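Long-range contacts in EmrA (Aquifex aeolicus, PDB 4TKO), which is the periplasmic adaptor of a major facilitator superfamily multidrug efflux pump and probably helps to move foreign compounds out across the cell envelope: residues 28-33 and 238-243; 48-53 and 219-224. All coordinates share one frame; numbering follows the deposited sequence.

Contact 1: residues 28-33 and 238-243; sequences SGKVIE and GDVVRA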
ATOM      1  N   SER A  28      -0.379  11.491 -21.336  1.00 25.24           N
ATOM      2  CA  SER A  28      -0.846  11.979 -22.617  1.00 28.17           C
ATOM      3  C   SER A  28      -2.362  12.157 -22.597  1.00 25.98           C
ATOM      4  O   SER A  28      -3.043  11.647 -21.715  1.00 32.83           O
ATOM      5  CB  SER A  28      -0.435  11.027 -23.742  1.00 36.41           C
ATOM      6  OG  SER A  28      -1.102   9.788 -23.619  1.00 40.26           O
ATOM      7  N   GLY A  29      -2.885  12.887 -23.575  1.00 19.81           N
ATOM      8  CA  GLY A  29      -4.308  13.113 -23.638  1.00 22.97           C
ATOM      9  C   GLY A  29      -4.664  14.254 -24.556  1.00 28.91           C
ATOM     10  O   GLY A  29      -3.785  14.814 -25.200  1.00 31.19           O
ATOM     11  N   LYS A  30      -5.956  14.581 -24.616  1.00 32.97           N
ATOM     12  CA  LYS A  30      -6.480  15.645 -25.473  1.00 23.01           C
ATOM     13  C   LYS A  30      -6.688  16.904 -24.659  1.00 30.88           C
ATOM     14  O   LYS A  30      -7.425  16.887 -23.664  1.00 35.69           O
ATOM     15  CB  LYS A  30      -7.813  15.230 -26.128  1.00 17.93           C
ATOM     16  CG  LYS A  30      -8.340  16.238 -27.134  1.00 36.07           C
ATOM     17  CD  LYS A  30      -9.681  15.856 -27.733  1.00 34.48           C
ATOM     18  CE  LYS A  30      -9.688  16.047 -29.242  1.00 41.90           C
ATOM     19  NZ  LYS A  30      -9.215  14.785 -29.921  1.00 61.23           N
ATOM     20  N   VAL A  31      -6.044  17.999 -25.058  1.00 29.35           N
ATOM     21  CA  VAL A  31      -6.246  19.254 -24.339  1.00 30.39           C
ATOM     22  C   VAL A  31      -7.681  19.712 -24.501  1.00 32.41           C
ATOM     23  O   VAL A  31      -8.171  19.830 -25.626  1.00 27.06           O
ATOM     24  CB  VAL A  31      -5.337  20.374 -24.842  1.00 26.56           C
ATOM     25  CG1 VAL A  31      -5.642  21.650 -24.081  1.00 21.65           C
ATOM     26  CG2 VAL A  31      -3.890  19.986 -24.699  1.00 35.59           C
ATOM     27  N   ILE A  32      -8.366  19.984 -23.399  1.00 34.43           N
ATOM     28  CA  ILE A  32      -9.738  20.483 -23.532  1.00 34.54           C
ATOM     29  C   ILE A  32      -9.977  21.887 -22.975  1.00 24.86           C
ATOM     30  O   ILE A  32     -11.025  22.465 -23.224  1.00 36.62           O
ATOM     31  CB  ILE A  32     -10.748  19.536 -22.868  1.00 24.71           C
ATOM     32  CG1 ILE A  32     -10.516  19.447 -21.364  1.00 28.29           C
ATOM     33  CG2 ILE A  32     -10.706  18.190 -23.527  1.00 20.83           C
ATOM     34  CD1 ILE A  32     -11.501  18.545 -20.682  1.00 39.94           C
ATOM     35  N   GLU A  33      -9.009  22.423 -22.239  1.00 28.31           N
ATOM     36  CA  GLU A  33      -9.118  23.752 -21.640  1.00 27.47           C
ATOM     37  C   GLU A  33      -7.746  24.389 -21.465  1.00 29.82           C
ATOM     38  O   GLU A  33      -6.794  23.731 -21.044  1.00 37.90           O
ATOM     39  CB  GLU A  33      -9.821  23.684 -20.287  1.00 30.86           C
ATOM     40  CG  GLU A  33     -11.220  23.134 -20.337  1.00 51.87           C
ATOM     41  CD  GLU A  33     -12.182  24.093 -21.006  1.00 88.52           C
ATOM     42  OE1 GLU A  33     -11.792  25.263 -21.249  1.00 90.96           O
ATOM     43  OE2 GLU A  33     -13.325  23.672 -21.292  1.00105.10           O
ATOM     44  N   GLY A 238      -7.934  21.051 -28.043  1.00 31.11           N
ATOM     45  CA  GLY A 238      -8.122  20.022 -29.049  1.00 25.15           C
ATOM     46  C   GLY A 238      -6.867  19.345 -29.573  1.00 36.09           C
ATOM     47  O   GLY A 238      -6.956  18.363 -30.329  1.00 35.32           O
ATOM     48  N   ASP A 239      -5.696  19.840 -29.177  1.00 34.61           N
ATOM     49  CA  ASP A 239      -4.442  19.186 -29.576  1.00 31.95           C
ATOM     50  C   ASP A 239      -4.239  17.900 -28.762  1.00 36.14           C
ATOM     51  O   ASP A 239      -4.599  17.852 -27.577  1.00 32.91           O
ATOM     52  CB  ASP A 239      -3.250  20.137 -29.395  1.00 30.05           C
ATOM     53  CG  ASP A 239      -3.288  21.354 -30.353  1.00 57.96           C
ATOM     54  OD1 ASP A 239      -4.006  21.317 -31.386  1.00 54.66           O
ATOM     55  OD2 ASP A 239      -2.573  22.347 -30.079  1.00 63.68           O
ATOM     56  N   VAL A 240      -3.717  16.844 -29.385  1.00 29.95           N
ATOM     57  CA  VAL A 240      -3.354  15.644 -28.613  1.00 31.09           C
ATOM     58  C   VAL A 240      -1.893  15.745 -28.225  1.00 29.88           C
ATOM     59  O   VAL A 240      -1.017  15.770 -29.090  1.00 40.05           O
ATOM     60  CB  VAL A 240      -3.537  14.303 -29.379  1.00 24.85           C
ATOM     61  CG1 VAL A 240      -2.952  13.182 -28.553  1.00 24.81           C
ATOM     62  CG2 VAL A 240      -4.967  14.001 -29.651  1.00 19.34           C
ATOM     63  N   VAL A 241      -1.611  15.811 -26.940  1.00 23.52           N
ATOM     64  CA  VAL A 241      -0.222  15.867 -26.520  1.00 26.81           C
ATOM     65  C   VAL A 241       0.243  14.530 -25.959  1.00 32.14           C
ATOM     66  O   VAL A 241      -0.557  13.662 -25.586  1.00 29.62           O
ATOM     67  CB  VAL A 241       0.013  16.943 -25.464  1.00 21.37           C
ATOM     68  CG1 VAL A 241      -0.439  18.271 -25.987  1.00 31.84           C
ATOM     69  CG2 VAL A 241      -0.748  16.605 -24.192  1.00 22.88           C
ATOM     70  N   ARG A 242       1.541  14.403 -25.812  1.00 23.90           N
ATOM     71  CA  ARG A 242       2.121  13.250 -25.207  1.00 30.75           C
ATOM     72  C   ARG A 242       2.711  13.574 -23.883  1.00 25.64           C
ATOM     73  O   ARG A 242       2.949  14.684 -23.581  1.00 38.61           O
ATOM     74  CB  ARG A 242       3.214  12.760 -26.084  1.00 17.81           C
ATOM     75  CG  ARG A 242       2.707  12.147 -27.339  1.00 31.75           C
ATOM     76  CD  ARG A 242       3.850  11.912 -28.259  1.00 36.60           C
ATOM     77  NE  ARG A 242       3.501  10.949 -29.268  1.00 65.90           N
ATOM     78  CZ  ARG A 242       4.020  10.953 -30.475  1.00 75.99           C
ATOM     79  NH1 ARG A 242       4.900  11.869 -30.791  1.00 64.49           N
ATOM     80  NH2 ARG A 242       3.660  10.056 -31.359  1.00 74.91           N
ATOM     81  N   ALA A 243       2.935  12.580 -23.075  1.00 20.77           N
ATOM     82  CA  ALA A 243       3.609  12.781 -21.800  1.00 22.13           C
ATOM     83  C   ALA A 243       4.990  13.396 -22.006  1.00 30.38           C
ATOM     84  O   ALA A 243       5.786  12.902 -22.818  1.00 21.15           O
ATOM     85  CB  ALA A 243       3.737  11.522 -21.080  1.00 19.01           C
TER
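Four backbone hydrogen bonds join residues 28-33 to the antiparallel segment 238-243. G29 and V241 form a hydrogen-bonded pair that exchanges both bonds: V241 N reaches G29 O at 3.0 Å, nearly along the C=O axis, while G29 N meets V241 O at 3.2 Å from above the carbonyl plane. Two further bonds hold V31 through both its N-H and its C=O. V31 N donates to D239 O at 2.9 Å, close to straight (N-H...O 167°), and G238 N closes on V31 O at 2.7 Å. Between the G29-V241 pair and the V31 bonds, K30 and V240 make the non-hydrogen-bonded pair, their side chains on one face.

Side chains supplement the ladder at distinct points. V31 sets CG1 anti to the backbone N (chi1 178°), which leaves CG2 beside that N, where it obliquely meets V241 CG1 at 4.1 Å. The K30 chain leaves anti to its backbone N and then bends, laying CE alongside G238 O at 3.7 Å. S28 meets V241 O with CB rather than OG.

Further out, I235, F25 and L51 cover V241, and L51 and I235 also touch V31, so the V31-V241 face looks into the lipoyl-like barrel-sandwich hybrid. D239 OD2 accepts from S236 N, linking the side chain back to the turn ahead of the strand. At phi 164°, a side chain on G29 would collide with the carbonyl O of S28, so its lack of one fits this extended backbone. The pairing is thus carried by peptide groups, with one apolar face turned inward and K30 and V240 exposed on the other.

Contact 2: residues 48-53 and 219-224; sequences LAKLDP and DTVLIA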
ATOM      1  N   LEU A  48      -2.802  25.683 -15.479  1.00 30.78           N
ATOM      2  CA  LEU A  48      -2.494  26.359 -16.725  1.00 26.18           C
ATOM      3  C   LEU A  48      -3.338  25.780 -17.821  1.00 31.40           C
ATOM      4  O   LEU A  48      -3.766  26.501 -18.719  1.00 46.81           O
ATOM      5  CB  LEU A  48      -1.013  26.217 -17.074  1.00 28.99           C
ATOM      6  CG  LEU A  48      -0.035  26.549 -15.941  1.00 33.84           C
ATOM      7  CD1 LEU A  48       1.375  26.232 -16.355  1.00 35.49           C
ATOM      8  CD2 LEU A  48      -0.132  28.016 -15.525  1.00 40.58           C
ATOM      9  N   ALA A  49      -3.597  24.477 -17.739  1.00 24.65           N
ATOM     10  CA  ALA A  49      -4.341  23.787 -18.784  1.00 22.34           C
ATOM     11  C   ALA A  49      -4.833  22.444 -18.297  1.00 35.77           C
ATOM     12  O   ALA A  49      -4.432  21.989 -17.234  1.00 32.66           O
ATOM     13  CB  ALA A  49      -3.490  23.617 -19.988  1.00 21.77           C
ATOM     14  N   LYS A  50      -5.688  21.789 -19.075  1.00 30.01           N
ATOM     15  CA  LYS A  50      -6.311  20.571 -18.585  1.00 32.89           C
ATOM     16  C   LYS A  50      -6.589  19.597 -19.716  1.00 31.63           C
ATOM     17  O   LYS A  50      -6.956  20.006 -20.818  1.00 33.84           O
ATOM     18  CB  LYS A  50      -7.599  20.929 -17.834  1.00 39.05           C
ATOM     19  CG  LYS A  50      -8.485  19.768 -17.469  1.00 45.12           C
ATOM     20  CD  LYS A  50      -9.953  20.149 -17.665  1.00 42.82           C
ATOM     21  CE  LYS A  50     -10.824  19.591 -16.546  1.00 57.59           C
ATOM     22  NZ  LYS A  50     -10.598  20.325 -15.264  1.00 62.82           N
ATOM     23  N   LEU A  51      -6.391  18.308 -19.446  1.00 26.79           N
ATOM     24  CA  LEU A  51      -6.689  17.263 -20.422  1.00 28.16           C
ATOM     25  C   LEU A  51      -8.044  16.610 -20.141  1.00 38.83           C
ATOM     26  O   LEU A  51      -8.561  16.661 -19.030  1.00 44.64           O
ATOM     27  CB  LEU A  51      -5.596  16.206 -20.422  1.00 31.11           C
ATOM     28  CG  LEU A  51      -4.148  16.644 -20.730  1.00 36.86           C
ATOM     29  CD1 LEU A  51      -3.185  15.461 -20.690  1.00 16.23           C
ATOM     30  CD2 LEU A  51      -4.047  17.349 -22.075  1.00 35.89           C
ATOM     31  N   ASP A  52      -8.632  16.014 -21.166  1.00 41.92           N
ATOM     32  CA  ASP A  52      -9.841  15.214 -21.005  1.00 38.68           C
ATOM     33  C   ASP A  52      -9.529  13.920 -20.238  1.00 39.39           C
ATOM     34  O   ASP A  52      -8.760  13.089 -20.716  1.00 56.91           O
ATOM     35  CB  ASP A  52     -10.429  14.898 -22.380  1.00 35.87           C
ATOM     36  CG  ASP A  52     -11.661  14.004 -22.312  1.00 48.72           C
ATOM     37  OD1 ASP A  52     -12.339  14.002 -21.262  1.00 52.49           O
ATOM     38  OD2 ASP A  52     -11.961  13.322 -23.327  1.00 55.62           O
ATOM     39  N   PRO A  53     -10.129  13.734 -19.055  1.00 36.83           N
ATOM     40  CA  PRO A  53      -9.722  12.616 -18.197  1.00 50.42           C
ATOM     41  C   PRO A  53     -10.551  11.340 -18.321  1.00 50.38           C
ATOM     42  O   PRO A  53     -10.241  10.380 -17.628  1.00 52.29           O
ATOM     43  CB  PRO A  53      -9.909  13.193 -16.801  1.00 30.96           C
ATOM     44  CG  PRO A  53     -11.131  14.053 -16.958  1.00 29.18           C
ATOM     45  CD  PRO A  53     -11.131  14.578 -18.387  1.00 29.48           C
ATOM     46  N   ASP A 219      -2.939  14.045 -12.804  1.00 34.91           N
ATOM     47  CA  ASP A 219      -1.930  14.601 -13.702  1.00 40.78           C
ATOM     48  C   ASP A 219      -2.510  15.191 -14.984  1.00 40.91           C
ATOM     49  O   ASP A 219      -1.759  15.693 -15.842  1.00 38.15           O
ATOM     50  CB  ASP A 219      -0.891  13.537 -14.076  1.00 39.99           C
ATOM     51  CG  ASP A 219       0.062  13.223 -12.938  1.00 53.49           C
ATOM     52  OD1 ASP A 219       0.372  14.153 -12.141  1.00 40.91           O
ATOM     53  OD2 ASP A 219       0.492  12.037 -12.853  1.00 56.32           O
ATOM     54  N   THR A 220      -3.830  15.127 -15.129  1.00 35.06           N
ATOM     55  CA  THR A 220      -4.450  15.673 -16.328  1.00 33.41           C
ATOM     56  C   THR A 220      -4.593  17.179 -16.185  1.00 36.20           C
ATOM     57  O   THR A 220      -4.874  17.872 -17.162  1.00 34.46           O
ATOM     58  CB  THR A 220      -5.813  15.041 -16.636  1.00 30.65           C
ATOM     59  OG1 THR A 220      -6.673  15.177 -15.502  1.00 46.11           O
ATOM     60  CG2 THR A 220      -5.661  13.567 -16.987  1.00 29.76           C
ATOM     61  N   VAL A 221      -4.380  17.696 -14.980  1.00 27.41           N
ATOM     62  CA  VAL A 221      -4.306  19.137 -14.840  1.00 26.81           C
ATOM     63  C   VAL A 221      -2.869  19.601 -14.689  1.00 27.59           C
ATOM     64  O   VAL A 221      -2.190  19.278 -13.728  1.00 41.26           O
ATOM     65  CB  VAL A 221      -5.129  19.655 -13.650  1.00 30.64           C
ATOM     66  CG1 VAL A 221      -5.024  21.173 -13.585  1.00 25.21           C
ATOM     67  CG2 VAL A 221      -6.589  19.248 -13.789  1.00 20.28           C
ATOM     68  N   LEU A 222      -2.416  20.364 -15.667  1.00 36.22           N
ATOM     69  CA  LEU A 222      -1.100  20.978 -15.640  1.00 33.37           C
ATOM     70  C   LEU A 222      -1.015  22.166 -14.677  1.00 33.42           C
ATOM     71  O   LEU A 222      -1.529  23.240 -14.975  1.00 36.24           O
ATOM     72  CB  LEU A 222      -0.737  21.425 -17.057  1.00 22.36           C
ATOM     73  CG  LEU A 222       0.615  22.098 -17.225  1.00 34.47           C
ATOM     74  CD1 LEU A 222       1.718  21.259 -16.585  1.00 27.59           C
ATOM     75  CD2 LEU A 222       0.895  22.305 -18.686  1.00 29.79           C
ATOM     76  N   ILE A 223      -0.358  21.996 -13.533  1.00 31.86           N
ATOM     77  CA  ILE A 223      -0.250  23.116 -12.598  1.00 38.93           C
ATOM     78  C   ILE A 223       1.164  23.664 -12.600  1.00 47.19           C
ATOM     79  O   ILE A 223       2.103  22.952 -12.947  1.00 47.14           O
ATOM     80  CB  ILE A 223      -0.655  22.731 -11.154  1.00 36.80           C
ATOM     81  CG1 ILE A 223       0.432  21.922 -10.467  1.00 41.42           C
ATOM     82  CG2 ILE A 223      -1.965  21.971 -11.146  1.00 32.83           C
ATOM     83  CD1 ILE A 223       0.119  21.632  -9.020  1.00 53.88           C
ATOM     84  N   ALA A 224       1.307  24.935 -12.219  1.00 42.22           N
ATOM     85  CA  ALA A 224       2.596  25.622 -12.294  1.00 33.81           C
ATOM     86  C   ALA A 224       3.505  25.267 -11.121  1.00 39.09           C
ATOM     87  O   ALA A 224       3.093  25.349  -9.963  1.00 41.44           O
ATOM     88  CB  ALA A 224       2.390  27.121 -12.363  1.00 47.44           C
TER
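Strands 48-51 and 221-223 run antiparallel, their short axes 161° apart and 4.8 Å from each other at closest approach. K50 and V221 face one another as a non-hydrogen-bonded pair, with CA atoms 4.5 Å apart. The bonds lie on either side of it. L48 N donates to L222 O at 2.8 Å almost exactly along the C=O axis, and L51 N reaches T220 O, also at 2.8 Å, within the carbonyl plane. Between these two, L222 N approaches A49 O at 3.0 Å from above that carbonyl's plane and with a bent N-H...O angle of 140°, the least straight of the three.

The L48 side chain, CG anti to its carbonyl carbon, carries CD2 to the methyl of A224 at 4.1 Å, while CD1 lies near L222 CG. L222 turns CG anti to its own N; F25, A247 and F248 pack on it, and F248 also touches L48 and A49, so this face belongs to the interior shared with strand 246-251. On the K50-V221 face, K50 crosses V221 obliquely, CG to CG2. At the other end L51 CB lies 4.0 Å from T220 CB, and P53 CB comes equally near T220 OG1. That hydroxyl occupies the crowded position between N and the carbonyl carbon (chi1 55°) and is hydrogen-bonded to I217 O, so it ties T220 back to the end of helix 202-218.

D219 forms a salt bridge with R26, and D52 caps a backbone N beyond P53. Backbone hydrogen bonds, together with an apolar inner face, therefore join the outgoing and returning ends of the helical hairpin at its root in the barrel-sandwich hybrid.

The centres of contacts 1 and 2 are 9 Å apart, and the two share one four-stranded antiparallel sheet. Its order is 221-223, 47-51, 29-34, 240-241, so each contact joins an inner strand to an outer one. The inner strands bond to each other, K30 O to D52 N and I32 N to K50 O, both probable hydrogen bonds at 2.9 Å; I32 and E33 opposite K50 form a classic beta bulge. Along the chain the order is 28-33, 48-53, 219-224, 238-243, placing contact 2 within the span bridged by contact 1. The long helical hairpin leaves after 48-53 and returns at 219-224, so this sheet is completed from both sides of that excursion.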